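Local structure of heavy-metal chelation domain-containing protein (Pyrococcus horikoshii, 3NPG) at residues A[216-221]-A[237-242]. The protein is of unknown function but belongs to the DUF364 family and carries a putative heavy-metal chelation domain. Sequence-based numbering, arbitrary orientation.
Sequences ASMKVT and GFESES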
ATOM      1  N   ALA A 216     -21.111 -17.549  -9.481  1.00 22.14           N
ATOM      2  CA  ALA A 216     -21.944 -16.353  -9.596  1.00 22.14           C
ATOM      3  C   ALA A 216     -21.235 -15.301 -10.431  1.00 27.11           C
ATOM      4  O   ALA A 216     -20.277 -14.681  -9.967  1.00 26.85           O
ATOM      5  CB  ALA A 216     -22.268 -15.805  -8.224  1.00 22.76           C
ATOM      6  N   SER A 217     -21.648 -15.156 -11.689  1.00 24.92           N
ATOM      7  CA  SER A 217     -21.007 -14.231 -12.608  1.00 25.41           C
ATOM      8  C   SER A 217     -22.046 -13.508 -13.472  1.00 32.28           C
ATOM      9  O   SER A 217     -23.227 -13.465 -13.107  1.00 31.94           O
ATOM     10  CB  SER A 217     -20.006 -14.971 -13.486  1.00 28.69           C
ATOM     11  OG  SER A 217     -19.139 -14.063 -14.141  1.00 40.56           O
HETATM   12  N   MSE A 218     -21.604 -12.911 -14.603  1.00 30.56           N
HETATM   13  CA  MSE A 218     -22.494 -12.182 -15.509  1.00 31.51           C
HETATM   14  C   MSE A 218     -22.082 -12.349 -16.973  1.00 33.40           C
HETATM   15  O   MSE A 218     -20.889 -12.425 -17.280  1.00 32.67           O
HETATM   16  CB  MSE A 218     -22.557 -10.694 -15.132  1.00 34.83           C
HETATM   17  CG  MSE A 218     -21.209  -9.975 -15.245  1.00 43.03           C
HETATM   18 SE   MSE A 218     -21.222  -8.260 -14.376  0.75 53.22          SE
HETATM   19  CE  MSE A 218     -21.444  -8.859 -12.487  1.00 49.65           C
ATOM     20  N   LYS A 219     -23.070 -12.387 -17.878  1.00 28.39           N
ATOM     21  CA  LYS A 219     -22.814 -12.502 -19.308  1.00 26.99           C
ATOM     22  C   LYS A 219     -23.116 -11.187 -20.004  1.00 29.45           C
ATOM     23  O   LYS A 219     -24.182 -10.610 -19.792  1.00 28.31           O
ATOM     24  CB  LYS A 219     -23.640 -13.649 -19.925  1.00 29.21           C
ATOM     25  CG  LYS A 219     -23.342 -13.887 -21.409  1.00 33.66           C
ATOM     26  CD  LYS A 219     -24.143 -15.032 -21.972  1.00 41.67           C
ATOM     27  CE  LYS A 219     -23.829 -15.261 -23.426  1.00 50.41           C
ATOM     28  NZ  LYS A 219     -24.626 -16.377 -23.990  1.00 60.08           N
ATOM     29  N   VAL A 220     -22.183 -10.717 -20.849  1.00 26.09           N
ATOM     30  CA  VAL A 220     -22.347  -9.473 -21.602  1.00 26.25           C
ATOM     31  C   VAL A 220     -23.461  -9.618 -22.658  1.00 30.72           C
ATOM     32  O   VAL A 220     -23.375 -10.483 -23.531  1.00 30.10           O
ATOM     33  CB  VAL A 220     -21.009  -9.013 -22.236  1.00 30.07           C
ATOM     34  CG1 VAL A 220     -21.190  -7.709 -22.992  1.00 30.52           C
ATOM     35  CG2 VAL A 220     -19.918  -8.877 -21.178  1.00 29.50           C
ATOM     36  N   THR A 221     -24.516  -8.782 -22.554  1.00 28.02           N
ATOM     37  CA  THR A 221     -25.647  -8.812 -23.493  1.00 28.65           C
ATOM     38  C   THR A 221     -25.396  -7.910 -24.706  1.00 32.81           C
ATOM     39  O   THR A 221     -25.842  -8.226 -25.803  1.00 32.94           O
ATOM     40  CB  THR A 221     -26.968  -8.477 -22.771  1.00 36.87           C
ATOM     41  OG1 THR A 221     -26.824  -7.245 -22.056  1.00 37.61           O
ATOM     42  CG2 THR A 221     -27.404  -9.575 -21.827  1.00 33.75           C
ATOM     43  N   GLY A 237     -21.284   0.792 -15.633  1.00 30.85           N
ATOM     44  CA  GLY A 237     -21.645   0.948 -17.039  1.00 30.72           C
ATOM     45  C   GLY A 237     -21.492  -0.355 -17.794  1.00 33.44           C
ATOM     46  O   GLY A 237     -22.305  -0.680 -18.664  1.00 32.84           O
ATOM     47  N   PHE A 238     -20.450  -1.121 -17.449  1.00 29.70           N
ATOM     48  CA  PHE A 238     -20.205  -2.450 -18.004  1.00 29.12           C
ATOM     49  C   PHE A 238     -21.181  -3.468 -17.391  1.00 34.27           C
ATOM     50  O   PHE A 238     -21.638  -4.379 -18.081  1.00 33.84           O
ATOM     51  CB  PHE A 238     -18.739  -2.870 -17.743  1.00 30.04           C
ATOM     52  CG  PHE A 238     -18.485  -4.358 -17.784  1.00 30.69           C
ATOM     53  CD1 PHE A 238     -18.468  -5.043 -18.992  1.00 33.17           C
ATOM     54  CD2 PHE A 238     -18.216  -5.069 -16.616  1.00 32.70           C
ATOM     55  CE1 PHE A 238     -18.221  -6.417 -19.031  1.00 33.85           C
ATOM     56  CE2 PHE A 238     -17.968  -6.444 -16.656  1.00 35.07           C
ATOM     57  CZ  PHE A 238     -17.973  -7.109 -17.863  1.00 33.17           C
ATOM     58  N   GLU A 239     -21.493  -3.301 -16.089  1.00 31.82           N
ATOM     59  CA  GLU A 239     -22.402  -4.177 -15.346  1.00 31.77           C
ATOM     60  C   GLU A 239     -23.842  -4.060 -15.881  1.00 35.46           C
ATOM     61  O   GLU A 239     -24.559  -5.061 -15.937  1.00 35.15           O
ATOM     62  CB  GLU A 239     -22.355  -3.826 -13.846  1.00 33.48           C
ATOM     63  CG  GLU A 239     -22.906  -4.906 -12.936  1.00 46.23           C
ATOM     64  CD  GLU A 239     -22.744  -4.617 -11.456  1.00 67.44           C
ATOM     65  OE1 GLU A 239     -23.090  -3.492 -11.025  1.00 66.05           O
ATOM     66  OE2 GLU A 239     -22.290  -5.524 -10.722  1.00 60.63           O
ATOM     67  N   SER A 240     -24.250  -2.837 -16.298  1.00 32.08           N
ATOM     68  CA  SER A 240     -25.599  -2.585 -16.826  1.00 32.06           C
ATOM     69  C   SER A 240     -25.795  -3.187 -18.226  1.00 36.01           C
ATOM     70  O   SER A 240     -26.933  -3.356 -18.668  1.00 36.74           O
ATOM     71  CB  SER A 240     -25.899  -1.090 -16.845  1.00 35.41           C
ATOM     72  OG  SER A 240     -25.018  -0.402 -17.717  1.00 45.86           O
ATOM     73  N   GLU A 241     -24.688  -3.515 -18.921  1.00 31.79           N
ATOM     74  CA  GLU A 241     -24.744  -4.127 -20.257  1.00 30.98           C
ATOM     75  C   GLU A 241     -24.576  -5.649 -20.157  1.00 34.54           C
ATOM     76  O   GLU A 241     -24.252  -6.308 -21.150  1.00 34.22           O
ATOM     77  CB  GLU A 241     -23.664  -3.520 -21.178  1.00 32.06           C
ATOM     78  CG  GLU A 241     -23.828  -2.026 -21.421  1.00 39.33           C
ATOM     79  CD  GLU A 241     -25.092  -1.609 -22.154  1.00 51.70           C
ATOM     80  OE1 GLU A 241     -25.700  -2.465 -22.838  1.00 38.69           O
ATOM     81  OE2 GLU A 241     -25.424  -0.404 -22.115  1.00 45.84           O
ATOM     82  N   SER A 242     -24.822  -6.206 -18.959  1.00 30.63           N
ATOM     83  CA  SER A 242     -24.675  -7.631 -18.702  1.00 29.96           C
ATOM     84  C   SER A 242     -25.841  -8.164 -17.882  1.00 33.81           C
ATOM     85  O   SER A 242     -26.605  -7.380 -17.312  1.00 34.37           O
ATOM     86  CB  SER A 242     -23.363  -7.903 -17.968  1.00 33.51           C
ATOM     87  OG  SER A 242     -22.246  -7.476 -18.729  1.00 45.11           O
TER
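S242 sits opposite V220 as an antiparallel non-hydrogen-bonded pair, their CA atoms 4.2 Å apart. Both side chains lie on the same face of the sheet. S242 OG stands anti to its own carbonyl carbon (chi1 -60°) and lies 3.7 Å from V220 CG2. It also gives a hydrogen bond to F238 O, one turn back. E241 N reaches that same oxygen from the opposite face of its carbonyl plane, so two donors grip it. S242 CB packs 4.0 Å from M218 CG. An alanine here keeps the CB packing but lacks OG, so F238 O would probably be gripped less firmly, losing one of its two donors, and V220 CG2 would lose a neighbour.

V220 and F238 cross at about a right angle. V220 CG2 meets F238 CE1 at 3.7 Å, in an oblique approach. S242 OG lies over one face of the ring, displaced toward the rim. A226 of helix 223-232 touches both V220 and F238. The chain of M218, a selenomethionine, bends at chi3 (66°), and M218 CE comes to 3.9 Å from E239 OE2. M218 SE makes an oblique Met-aromatic contact with F238, 5.2 Å from the ring centroid. M218 SE also lies 4.0 Å from E239 CG, and these two side chains cross at about a right angle.

E241 O takes two bonds from T221. T221 N donates to E241 O at 2.9 Å, and T221 OG1 adds a weak bond. E239 to S242 form a type I turn, which leads from helix 235-239 into strand 242-248. That strand pairs antiparallel with strand 214-220 at the edge of a mostly parallel sheet. Two helices, 223-232 and 235-239, link these antiparallel neighbours. The strand order 3-2-1-4-5-6-7 and the sequence family are consistent with a Rossmann-like fold.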